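Uncharacterized protein (Legionella pneumophila subsp. pneumophila str. Philadelphia 1, PDB 4RXV) is of unknown function, but its N-terminal part, the piece present here, belongs to the RavJ peptidase family of clan CA and probably has a papain-like fold. Local coordinates at residues K72-Y77 with T214-G219; V112-P117 with V203-A208; F105-A110 with V125-S130; T121-A126 with G166-D171. All blocks are in the same frame, centred on the assembly; numbering follows the deposited sequence.

Contact 1. Residues K72-Y77 with T214-G219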
loop_
_atom_site.group_PDB
_atom_site.type_symbol
_atom_site.label_atom_id
_atom_site.label_comp_id
_atom_site.label_asym_id
_atom_site.label_seq_id
_atom_site.Cartn_x
_atom_site.Cartn_y
_atom_site.Cartn_z
ATOM N N LYS A 72 -5.776 0.955 -13.525
ATOM C CA LYS A 72 -4.846 1.267 -14.596
ATOM C C LYS A 72 -4.663 2.759 -14.793
ATOM O O LYS A 72 -4.031 3.140 -15.755
ATOM C CB LYS A 72 -5.245 0.577 -15.910
ATOM C CG LYS A 72 -5.265 -0.949 -15.783
ATOM C CD LYS A 72 -5.571 -1.659 -17.087
ATOM C CE LYS A 72 -5.724 -3.163 -16.871
ATOM N NZ LYS A 72 -4.411 -3.865 -16.790
ATOM N N SER A 73 -5.181 3.581 -13.865
ATOM C CA SER A 73 -5.064 5.032 -13.947
ATOM C C SER A 73 -4.756 5.622 -12.584
ATOM O O SER A 73 -5.195 5.101 -11.554
ATOM C CB SER A 73 -6.371 5.655 -14.475
ATOM O OG SER A 73 -7.379 5.667 -13.484
ATOM N N ALA A 74 -4.045 6.739 -12.584
ATOM C CA ALA A 74 -3.696 7.406 -11.344
ATOM C C ALA A 74 -4.915 7.794 -10.519
ATOM O O ALA A 74 -4.921 7.612 -9.307
ATOM C CB ALA A 74 -2.809 8.620 -11.626
ATOM N N GLN A 75 -5.956 8.309 -11.171
ATOM C CA GLN A 75 -7.130 8.753 -10.436
ATOM C C GLN A 75 -7.791 7.582 -9.682
ATOM O O GLN A 75 -8.347 7.778 -8.592
ATOM C CB GLN A 75 -8.141 9.459 -11.351
ATOM C CG GLN A 75 -9.317 10.055 -10.600
ATOM C CD GLN A 75 -8.903 11.191 -9.663
ATOM O OE1 GLN A 75 -7.954 11.897 -9.927
ATOM N NE2 GLN A 75 -9.631 11.362 -8.569
ATOM N N GLU A 76 -7.764 6.374 -10.245
ATOM C CA GLU A 76 -8.328 5.229 -9.528
ATOM C C GLU A 76 -7.606 4.956 -8.214
ATOM O O GLU A 76 -8.238 4.608 -7.230
ATOM C CB GLU A 76 -8.296 3.984 -10.388
ATOM C CG GLU A 76 -9.323 3.971 -11.497
ATOM C CD GLU A 76 -9.013 2.853 -12.434
ATOM O OE1 GLU A 76 -9.504 1.732 -12.190
ATOM O OE2 GLU A 76 -8.257 3.084 -13.401
ATOM N N TYR A 77 -6.290 5.103 -8.207
ATOM C CA TYR A 77 -5.535 4.897 -6.972
ATOM C C TYR A 77 -5.859 5.978 -5.943
ATOM O O TYR A 77 -6.017 5.680 -4.759
ATOM C CB TYR A 77 -4.045 4.842 -7.255
ATOM C CG TYR A 77 -3.645 3.600 -8.017
ATOM C CD1 TYR A 77 -3.606 2.368 -7.385
ATOM C CD2 TYR A 77 -3.327 3.650 -9.365
ATOM C CE1 TYR A 77 -3.271 1.214 -8.061
ATOM C CE2 TYR A 77 -2.985 2.495 -10.064
ATOM C CZ TYR A 77 -2.958 1.279 -9.398
ATOM O OH TYR A 77 -2.649 0.096 -10.027
ATOM N N THR A 214 -0.903 13.316 -16.201
ATOM C CA THR A 214 -0.657 14.754 -16.169
ATOM C C THR A 214 -1.911 15.566 -15.838
ATOM O O THR A 214 -1.826 16.631 -15.219
ATOM C CB THR A 214 -0.103 15.233 -17.500
ATOM O OG1 THR A 214 1.021 14.426 -17.839
ATOM C CG2 THR A 214 0.302 16.663 -17.367
ATOM N N SER A 215 -3.069 15.062 -16.254
ATOM C CA SER A 215 -4.331 15.734 -15.970
ATOM C C SER A 215 -4.940 15.312 -14.631
ATOM O O SER A 215 -6.052 15.721 -14.299
ATOM C CB SER A 215 -5.337 15.502 -17.096
ATOM O OG SER A 215 -5.616 14.132 -17.263
ATOM N N THR A 216 -4.222 14.505 -13.865
ATOM C CA THR A 216 -4.698 14.068 -12.563
ATOM C C THR A 216 -4.224 15.082 -11.527
ATOM O O THR A 216 -3.037 15.244 -11.287
ATOM C CB THR A 216 -4.179 12.655 -12.237
ATOM O OG1 THR A 216 -4.617 11.740 -13.247
ATOM C CG2 THR A 216 -4.710 12.181 -10.891
ATOM N N ARG A 217 -5.183 15.739 -10.904
ATOM C CA ARG A 217 -4.947 16.733 -9.876
ATOM C C ARG A 217 -4.185 16.169 -8.683
ATOM O O ARG A 217 -4.388 15.023 -8.288
ATOM C CB ARG A 217 -6.317 17.206 -9.378
ATOM C CG ARG A 217 -6.379 18.613 -8.840
ATOM C CD ARG A 217 -7.828 19.137 -8.842
ATOM N NE ARG A 217 -7.907 20.595 -8.942
ATOM C CZ ARG A 217 -8.011 21.280 -10.082
ATOM N NH1 ARG A 217 -8.019 20.659 -11.256
ATOM N NH2 ARG A 217 -8.058 22.607 -10.055
ATOM N N THR A 218 -3.315 16.976 -8.097
ATOM C CA THR A 218 -2.691 16.636 -6.832
ATOM C C THR A 218 -3.406 17.341 -5.673
ATOM O O THR A 218 -4.190 18.267 -5.883
ATOM C CB THR A 218 -1.200 17.002 -6.832
ATOM O OG1 THR A 218 -1.030 18.410 -7.078
ATOM C CG2 THR A 218 -0.449 16.197 -7.879
ATOM N N GLY A 219 -3.138 16.924 -4.442
ATOM C CA GLY A 219 -3.767 17.556 -3.288
ATOM C C GLY A 219 -5.243 17.220 -3.121
ATOM O O GLY A 219 -5.977 17.933 -2.433
HETATM O O HOH W 1 -5.894 9.391 -13.826
#

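Contact 2. Residues V112-P117 with V203-A208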
loop_
_atom_site.group_PDB
_atom_site.type_symbol
_atom_site.label_atom_id
_atom_site.label_comp_id
_atom_site.label_asym_id
_atom_site.label_seq_id
_atom_site.Cartn_x
_atom_site.Cartn_y
_atom_site.Cartn_z
ATOM N N VAL A 112 -1.943 7.818 -2.305
ATOM C CA VAL A 112 -1.297 8.834 -1.478
ATOM C C VAL A 112 -0.108 9.456 -2.207
ATOM O O VAL A 112 0.082 10.668 -2.189
ATOM C CB VAL A 112 -0.878 8.232 -0.123
ATOM C CG1 VAL A 112 0.029 9.157 0.646
ATOM C CG2 VAL A 112 -2.117 7.850 0.708
ATOM N N LEU A 113 0.708 8.611 -2.816
ATOM C CA LEU A 113 1.922 9.067 -3.473
ATOM C C LEU A 113 1.635 9.802 -4.772
ATOM O O LEU A 113 2.262 10.814 -5.059
ATOM C CB LEU A 113 2.834 7.880 -3.716
ATOM C CG LEU A 113 3.278 7.206 -2.427
ATOM C CD1 LEU A 113 3.881 5.836 -2.736
ATOM C CD2 LEU A 113 4.174 8.058 -1.587
ATOM N N LEU A 114 0.681 9.316 -5.556
ATOM C CA LEU A 114 0.290 9.951 -6.807
ATOM C C LEU A 114 -0.346 11.312 -6.560
ATOM O O LEU A 114 -0.379 12.150 -7.449
ATOM C CB LEU A 114 -0.637 9.024 -7.619
ATOM C CG LEU A 114 0.094 7.858 -8.298
ATOM C CD1 LEU A 114 -0.845 6.747 -8.669
ATOM C CD2 LEU A 114 0.856 8.327 -9.516
ATOM N N ASP A 115 -0.906 11.517 -5.376
ATOM C CA ASP A 115 -1.584 12.756 -5.033
ATOM C C ASP A 115 -0.617 13.840 -4.588
ATOM O O ASP A 115 -1.048 14.949 -4.362
ATOM C CB ASP A 115 -2.594 12.497 -3.916
ATOM C CG ASP A 115 -3.530 13.652 -3.711
ATOM O OD1 ASP A 115 -4.192 14.046 -4.685
ATOM O OD2 ASP A 115 -3.590 14.166 -2.574
ATOM N N ASP A 116 0.664 13.515 -4.445
ATOM C CA ASP A 116 1.661 14.453 -3.930
ATOM C C ASP A 116 2.444 15.117 -5.063
ATOM O O ASP A 116 3.113 14.458 -5.841
ATOM C CB ASP A 116 2.619 13.701 -3.006
ATOM C CG ASP A 116 3.573 14.616 -2.277
ATOM O OD1 ASP A 116 4.390 15.277 -2.948
ATOM O OD2 ASP A 116 3.526 14.661 -1.025
ATOM N N PRO A 117 2.407 16.452 -5.140
ATOM C CA PRO A 117 3.064 17.110 -6.277
ATOM C C PRO A 117 4.587 17.024 -6.278
ATOM O O PRO A 117 5.200 17.000 -7.336
ATOM C CB PRO A 117 2.614 18.573 -6.144
ATOM C CG PRO A 117 2.272 18.724 -4.714
ATOM C CD PRO A 117 1.727 17.415 -4.260
ATOM N N VAL A 203 4.698 -6.354 -13.147
ATOM C CA VAL A 203 4.414 -4.933 -13.039
ATOM C C VAL A 203 3.072 -4.605 -13.649
ATOM O O VAL A 203 2.933 -4.580 -14.879
ATOM C CB VAL A 203 5.518 -4.070 -13.668
ATOM C CG1 VAL A 203 5.234 -2.604 -13.402
ATOM C CG2 VAL A 203 6.879 -4.452 -13.101
ATOM N N ASN A 204 2.080 -4.341 -12.808
ATOM C CA ASN A 204 0.716 -4.157 -13.268
ATOM C C ASN A 204 0.349 -2.726 -13.616
ATOM O O ASN A 204 -0.602 -2.504 -14.342
ATOM C CB ASN A 204 -0.271 -4.736 -12.277
ATOM C CG ASN A 204 -0.189 -6.247 -12.232
ATOM O OD1 ASN A 204 -0.003 -6.839 -11.172
ATOM N ND2 ASN A 204 -0.278 -6.869 -13.387
ATOM N N TYR A 205 1.087 -1.761 -13.092
ATOM C CA TYR A 205 0.826 -0.356 -13.380
ATOM C C TYR A 205 2.131 0.406 -13.314
ATOM O O TYR A 205 2.910 0.214 -12.382
ATOM C CB TYR A 205 -0.178 0.239 -12.376
ATOM C CG TYR A 205 -0.337 1.753 -12.494
ATOM C CD1 TYR A 205 -1.095 2.296 -13.513
ATOM C CD2 TYR A 205 0.294 2.617 -11.619
ATOM C CE1 TYR A 205 -1.243 3.672 -13.634
ATOM C CE2 TYR A 205 0.146 4.001 -11.727
ATOM C CZ TYR A 205 -0.611 4.518 -12.736
ATOM O OH TYR A 205 -0.731 5.884 -12.830
ATOM N N GLN A 206 2.334 1.290 -14.285
ATOM C CA GLN A 206 3.435 2.256 -14.276
ATOM C C GLN A 206 2.874 3.629 -14.601
ATOM O O GLN A 206 2.355 3.853 -15.703
ATOM C CB GLN A 206 4.530 1.898 -15.290
ATOM C CG GLN A 206 5.148 0.555 -15.027
ATOM C CD GLN A 206 6.416 0.259 -15.834
ATOM O OE1 GLN A 206 7.396 0.997 -15.785
ATOM N NE2 GLN A 206 6.413 -0.844 -16.557
ATOM N N SER A 207 2.989 4.582 -13.680
ATOM C CA SER A 207 2.504 5.932 -13.944
ATOM C C SER A 207 3.202 6.549 -15.148
ATOM O O SER A 207 2.626 7.385 -15.839
ATOM C CB SER A 207 2.643 6.829 -12.719
ATOM O OG SER A 207 3.999 7.082 -12.376
ATOM N N ALA A 208 4.438 6.134 -15.409
ATOM C CA ALA A 208 5.190 6.611 -16.564
ATOM C C ALA A 208 4.527 6.259 -17.894
ATOM O O ALA A 208 4.838 6.878 -18.908
ATOM C CB ALA A 208 6.595 6.027 -16.521
#

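Contact 3. Residues F105-A110 with V125-S130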
loop_
_atom_site.group_PDB
_atom_site.type_symbol
_atom_site.label_atom_id
_atom_site.label_comp_id
_atom_site.label_asym_id
_atom_site.label_seq_id
_atom_site.Cartn_x
_atom_site.Cartn_y
_atom_site.Cartn_z
ATOM N N PHE A 105 -4.159 -3.612 -0.594
ATOM C CA PHE A 105 -3.788 -2.540 0.315
ATOM C C PHE A 105 -2.806 -1.550 -0.339
ATOM O O PHE A 105 -2.915 -0.340 -0.138
ATOM C CB PHE A 105 -3.191 -3.160 1.575
ATOM C CG PHE A 105 -3.358 -2.347 2.868
ATOM C CD1 PHE A 105 -3.661 -1.005 2.892
ATOM C CD2 PHE A 105 -3.187 -2.994 4.072
ATOM C CE1 PHE A 105 -3.786 -0.327 4.105
ATOM C CE2 PHE A 105 -3.275 -2.325 5.280
ATOM C CZ PHE A 105 -3.569 -0.992 5.294
ATOM N N ALA A 106 -1.849 -2.058 -1.110
ATOM C CA ALA A 106 -0.843 -1.228 -1.749
ATOM C C ALA A 106 -1.465 -0.115 -2.596
ATOM O O ALA A 106 -0.834 0.919 -2.785
ATOM C CB ALA A 106 0.088 -2.067 -2.579
ATOM N N TYR A 107 -2.676 -0.309 -3.104
ATOM C CA TYR A 107 -3.327 0.671 -3.944
ATOM C C TYR A 107 -3.567 1.961 -3.157
ATOM O O TYR A 107 -3.556 3.036 -3.741
ATOM C CB TYR A 107 -4.642 0.130 -4.466
ATOM C CG TYR A 107 -4.576 -1.142 -5.297
ATOM C CD1 TYR A 107 -3.392 -1.700 -5.747
ATOM C CD2 TYR A 107 -5.751 -1.814 -5.592
ATOM C CE1 TYR A 107 -3.382 -2.869 -6.486
ATOM C CE2 TYR A 107 -5.743 -2.975 -6.330
ATOM C CZ TYR A 107 -4.552 -3.498 -6.755
ATOM O OH TYR A 107 -4.519 -4.657 -7.501
ATOM N N HIS A 108 -3.810 1.841 -1.850
ATOM C CA HIS A 108 -4.024 3.018 -1.011
ATOM C C HIS A 108 -2.792 3.906 -1.062
ATOM O O HIS A 108 -2.878 5.106 -1.299
ATOM C CB HIS A 108 -4.307 2.554 0.407
ATOM C CG HIS A 108 -4.736 3.630 1.343
ATOM N ND1 HIS A 108 -3.909 4.657 1.746
ATOM C CD2 HIS A 108 -5.917 3.798 1.977
ATOM C CE1 HIS A 108 -4.588 5.424 2.574
ATOM N NE2 HIS A 108 -5.802 4.922 2.736
ATOM N N SER A 109 -1.634 3.322 -0.804
ATOM C CA SER A 109 -0.378 4.086 -0.827
ATOM C C SER A 109 -0.045 4.610 -2.209
ATOM O O SER A 109 0.485 5.725 -2.311
ATOM C CB SER A 109 0.789 3.258 -0.301
ATOM O OG SER A 109 0.606 2.887 1.040
ATOM N N ALA A 110 -0.343 3.867 -3.269
ATOM C CA ALA A 110 -0.162 4.403 -4.610
ATOM C C ALA A 110 -0.953 5.701 -4.769
ATOM O O ALA A 110 -0.434 6.675 -5.323
ATOM C CB ALA A 110 -0.551 3.387 -5.660
ATOM N N VAL A 125 5.641 6.155 -10.166
ATOM C CA VAL A 125 4.992 5.211 -9.261
ATOM C C VAL A 125 4.670 3.963 -10.043
ATOM O O VAL A 125 4.230 4.039 -11.192
ATOM C CB VAL A 125 3.720 5.831 -8.657
ATOM C CG1 VAL A 125 2.996 4.828 -7.775
ATOM C CG2 VAL A 125 4.072 7.050 -7.829
ATOM N N ALA A 126 4.887 2.805 -9.435
ATOM C CA ALA A 126 4.486 1.548 -10.045
ATOM C C ALA A 126 3.780 0.696 -9.009
ATOM O O ALA A 126 3.990 0.859 -7.803
ATOM C CB ALA A 126 5.673 0.801 -10.617
ATOM N N VAL A 127 2.954 -0.215 -9.477
ATOM C CA VAL A 127 2.322 -1.211 -8.602
ATOM C C VAL A 127 2.622 -2.574 -9.183
ATOM O O VAL A 127 2.449 -2.793 -10.396
ATOM C CB VAL A 127 0.803 -0.974 -8.470
ATOM C CG1 VAL A 127 0.173 -2.029 -7.540
ATOM C CG2 VAL A 127 0.527 0.424 -7.957
ATOM N N ILE A 128 3.110 -3.455 -8.342
ATOM C CA ILE A 128 3.588 -4.762 -8.749
ATOM C C ILE A 128 2.902 -5.865 -7.960
ATOM O O ILE A 128 2.511 -5.699 -6.804
ATOM C CB ILE A 128 5.136 -4.891 -8.574
ATOM C CG1 ILE A 128 5.542 -4.945 -7.091
ATOM C CG2 ILE A 128 5.846 -3.752 -9.305
ATOM C CD1 ILE A 128 7.055 -5.173 -6.853
ATOM N N GLY A 129 2.744 -7.005 -8.618
ATOM C CA GLY A 129 2.371 -8.232 -7.938
ATOM C C GLY A 129 3.624 -8.951 -7.527
ATOM O O GLY A 129 4.546 -9.160 -8.316
ATOM N N SER A 130 3.661 -9.335 -6.262
ATOM C CA SER A 130 4.832 -9.940 -5.653
ATOM C C SER A 130 4.395 -11.147 -4.810
ATOM O O SER A 130 3.248 -11.586 -4.896
ATOM C CB SER A 130 5.588 -8.879 -4.847
ATOM O OG SER A 130 6.750 -9.347 -4.190
#

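Contact 4. Residues T121-A126 with G166-D171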
loop_
_atom_site.group_PDB
_atom_site.type_symbol
_atom_site.label_atom_id
_atom_site.label_comp_id
_atom_site.label_asym_id
_atom_site.label_seq_id
_atom_site.Cartn_x
_atom_site.Cartn_y
_atom_site.Cartn_z
ATOM N N THR A 121 7.425 15.007 -9.368
ATOM C CA THR A 121 8.584 15.477 -10.124
ATOM C C THR A 121 9.884 14.740 -9.803
ATOM O O THR A 121 10.891 14.932 -10.476
ATOM C CB THR A 121 8.809 16.977 -9.915
ATOM O OG1 THR A 121 9.114 17.214 -8.543
ATOM C CG2 THR A 121 7.575 17.771 -10.293
ATOM N N GLN A 122 9.866 13.910 -8.771
ATOM C CA GLN A 122 11.046 13.174 -8.342
ATOM C C GLN A 122 10.978 11.672 -8.648
ATOM O O GLN A 122 12.014 11.065 -8.941
ATOM C CB GLN A 122 11.266 13.404 -6.846
ATOM C CG GLN A 122 12.467 12.710 -6.207
ATOM C CD GLN A 122 13.819 13.238 -6.667
ATOM O OE1 GLN A 122 13.932 13.981 -7.634
ATOM N NE2 GLN A 122 14.857 12.865 -5.935
ATOM N N TYR A 123 9.782 11.080 -8.591
ATOM C CA TYR A 123 9.616 9.656 -8.763
ATOM C C TYR A 123 8.472 9.361 -9.707
ATOM O O TYR A 123 7.498 10.096 -9.755
ATOM C CB TYR A 123 9.297 8.990 -7.408
ATOM C CG TYR A 123 10.426 8.984 -6.408
ATOM C CD1 TYR A 123 11.460 8.077 -6.517
ATOM C CD2 TYR A 123 10.457 9.862 -5.345
ATOM C CE1 TYR A 123 12.497 8.057 -5.592
ATOM C CE2 TYR A 123 11.494 9.857 -4.435
ATOM C CZ TYR A 123 12.513 8.956 -4.564
ATOM O OH TYR A 123 13.529 8.982 -3.637
ATOM N N ASP A 124 8.588 8.236 -10.403
ATOM C CA ASP A 124 7.442 7.577 -11.008
ATOM C C ASP A 124 6.912 6.541 -10.009
ATOM O O ASP A 124 7.631 6.107 -9.099
ATOM C CB ASP A 124 7.844 6.897 -12.322
ATOM C CG ASP A 124 8.366 7.865 -13.363
ATOM O OD1 ASP A 124 7.688 8.874 -13.620
ATOM O OD2 ASP A 124 9.428 7.585 -13.973
ATOM N N VAL A 125 5.641 6.155 -10.166
ATOM C CA VAL A 125 4.992 5.211 -9.261
ATOM C C VAL A 125 4.670 3.963 -10.043
ATOM O O VAL A 125 4.230 4.039 -11.192
ATOM C CB VAL A 125 3.720 5.831 -8.657
ATOM C CG1 VAL A 125 2.996 4.828 -7.775
ATOM C CG2 VAL A 125 4.072 7.050 -7.829
ATOM N N ALA A 126 4.887 2.805 -9.435
ATOM C CA ALA A 126 4.486 1.548 -10.045
ATOM C C ALA A 126 3.780 0.696 -9.009
ATOM O O ALA A 126 3.990 0.859 -7.803
ATOM C CB ALA A 126 5.673 0.801 -10.617
ATOM N N GLY A 166 17.863 3.180 -6.427
ATOM C CA GLY A 166 17.084 4.246 -5.838
ATOM C C GLY A 166 15.602 3.929 -5.704
ATOM O O GLY A 166 14.841 4.748 -5.214
ATOM N N THR A 167 15.178 2.739 -6.101
ATOM C CA THR A 167 13.780 2.356 -5.932
ATOM C C THR A 167 13.443 2.237 -4.450
ATOM O O THR A 167 14.210 1.697 -3.666
ATOM C CB THR A 167 13.475 1.052 -6.649
ATOM O OG1 THR A 167 13.744 1.222 -8.039
ATOM C CG2 THR A 167 12.017 0.660 -6.474
ATOM N N LEU A 168 12.286 2.771 -4.077
ATOM C CA LEU A 168 11.747 2.631 -2.729
ATOM C C LEU A 168 10.463 1.804 -2.733
ATOM O O LEU A 168 9.621 1.929 -3.613
ATOM C CB LEU A 168 11.446 3.989 -2.120
ATOM C CG LEU A 168 12.652 4.915 -1.990
ATOM C CD1 LEU A 168 12.212 6.321 -1.621
ATOM C CD2 LEU A 168 13.636 4.397 -0.941
ATOM N N ILE A 169 10.353 0.929 -1.747
ATOM C CA ILE A 169 9.222 0.036 -1.590
ATOM C C ILE A 169 8.216 0.653 -0.620
ATOM O O ILE A 169 8.613 1.235 0.410
ATOM C CB ILE A 169 9.732 -1.338 -1.079
ATOM C CG1 ILE A 169 10.517 -2.030 -2.204
ATOM C CG2 ILE A 169 8.625 -2.235 -0.562
ATOM C CD1 ILE A 169 11.562 -2.977 -1.691
ATOM N N VAL A 170 6.934 0.457 -0.890
ATOM C CA VAL A 170 5.848 0.971 -0.068
ATOM C C VAL A 170 4.813 -0.163 0.085
ATOM O O VAL A 170 4.146 -0.546 -0.874
ATOM C CB VAL A 170 5.230 2.249 -0.656
ATOM C CG1 VAL A 170 4.169 2.764 0.295
ATOM C CG2 VAL A 170 6.315 3.301 -0.917
ATOM N N ASP A 171 4.674 -0.649 1.312
ATOM C CA ASP A 171 3.882 -1.829 1.603
ATOM C C ASP A 171 3.037 -1.581 2.858
ATOM O O ASP A 171 3.426 -1.971 3.973
ATOM C CB ASP A 171 4.801 -3.034 1.774
ATOM C CG ASP A 171 4.045 -4.349 1.869
ATOM O OD1 ASP A 171 2.796 -4.355 2.049
ATOM O OD2 ASP A 171 4.722 -5.400 1.758
HETATM O O HOH W 2 15.432 7.130 -4.093
#

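Contact 1. Residues K72-Y77 with T214-G219
T216 is the residue of segment 214-219 that meets the first turn of helix 74-84, lying against A74 and Q75. Its side chain points at the helix. With chi1 at -59°, OG1 lies beside its own backbone N and CG2 beside the carbonyl carbon, and the two branches find different partners. T216 OG1 comes within 4.0 Å of A74 CB, bonds to S212 O and accepts a 2.7 Å bond from a water. That water in turn accepts from Q75 N at 2.9 Å, so an amide of the opening helical turn is bridged to the threonine. The methyl CG2 of T216 sits 3.4 Å from Q75 OE1, an oxygen that is itself held by Q220 NE2. After T216 the chain leaves the helix, and G219 bonds through its backbone to D115. The arrangement is that of a loop laid on a helix N terminus: T216 packs on the first turn of a helix N-capped by S73, whose OG accepts a weak bond from E76 N and donates to E76 OE2 (2.7 Å).

Contact 2. Residues V112-P117 with V203-A208
With chi1 at -75° and chi2 at 161°, L114 places CG anti to its carbonyl carbon and directs its isobutyl fork from the last turn of helix 105-114 at Y205 and S207. Each prong has its own target. L114 CD1 approaches the Y205 ring obliquely, 4.2 Å from Y205 CE2, whereas CD2 rests on S207 CB at 4.0 Å. The contact is therefore purely apolar and small, with one leucine serving Y205 in strand 202-206 and S207 in the 3-10 turn that follows it. Y205 is extended, CG anti to the backbone N (chi1 171°), which carries the ring out from the strand toward the helix; its hydroxyl is anchored by D210 OD2. The chain then turns across one face of the ring, S207 N standing 3.5 Å from the ring plane of Y205, offset toward its rim. S207 presents only its CB to the leucine. Its OG is used elsewhere, taking the amide of V125, so this buried hydroxyl is satisfied by the neighbouring strand. Strand 202-206 is not regular at this point: N204 and Y205 both face V127 in a classic beta bulge. Around the leucine, A74 and Y77 of helix 74-84, L213 of a loop and V125 of strand 123-133 complete the packing, so that L114 sits where two helices meet the edge strand of the antiparallel sheet and its neighbour.

Contact 3. Residues F105-A110 with V125-S130
V127 and A110 supply most of the surface buried here, and V127 does so by offering a different methyl to each of two helix residues. CG1, anti to the backbone N (chi1 -180°), meets Y107; CG2, beside that N, meets A110. The A110 CB to V127 CG2 distance is 3.9 Å, an ordinary van der Waals contact, made by a side chain that is only a methyl. A second, looser touch from the same methyl group, A110 CB to V125 CG1 at 4.4 Å, extends the alanine's seat to the next valine on this face of the strand. Y107 approaches from the flank. Its ring turns an edge, not a face, to the valine, so that CG1 of V127 lies near the ring plane, 3.8 Å from Y107 CE1 and 4.0 Å from Y107 CD1, with the two side chains about perpendicular. The phenol oxygen of Y107 is held by L69 O, and F80 packs on the ring edge-to-face; together they hold the ring with its edge against V127. Y77 of helix 74-84 touches both A110 and V127 and continues the apolar core. Helix 105-110 and strand 125-130 run antiparallel, at 175°, with axes 9.3 Å apart. A central helix laid along an antiparallel sheet in this way is consistent with the papain-like fold expected of a clan CA peptidase domain.

Contact 4. Residues T121-A126 with G166-D171
This is a small, mostly apolar contact with one water bridge, made by Y123 at the start of strand 123-133 with G166 and L168, across strand 136-146, which lies between them in the sheet. Y123 has CG anti to the carbonyl carbon (chi1 -69°), which swings the ring toward the other segment, where L168 CD1 meets it obliquely, 4.0 Å from Y123 CZ and 3.6 Å from Y123 OH. L144 of the strand between touches Y123 and is backbone-bonded to L168. On this antiparallel sheet, I9 and P6 of helix 6-14 pack on Y123 and L168 respectively. The hydroxyl of Y123 reaches G166 through a water. Lying in the ring plane at its edge, the water is 2.7 Å from Y123 OH and donates to G166 O over the same distance. G166 O is 4.1 Å from Y123 CE1, near the ring plane. G166 has a positive phi (92°), a backbone shape that suits glycine. At the far end of the short strand, D171 caps the following helix through A174 N, and D171 OD2 is hydrogen-bonded to H139 NE2, a His-Asp pair consistent with the active site of a clan CA peptidase.

From the N terminus, 72-77 opens contact 1, whose loop closes last, at 214-219, and encloses the other three. Next, 105-110 on helix 105-114, and 112-117, which starts on its last residues, begin contacts 3 and 2. Contact 3 closes first, at 125-130, after 121-126 has opened contact 4; the two share V125 and A126. Contact 4 closes at 166-171 and lies wholly within the loop of contact 2, which ends at 203-208 and crosses contact 3. Thus contacts 2 and 3 fasten helix 105-114 to neighbouring strands of the antiparallel sheet, contact 4 links strands within that sheet, and contact 1 brings the C-terminal segment onto helix 74-84, with Y77 touching contacts 2 and 3.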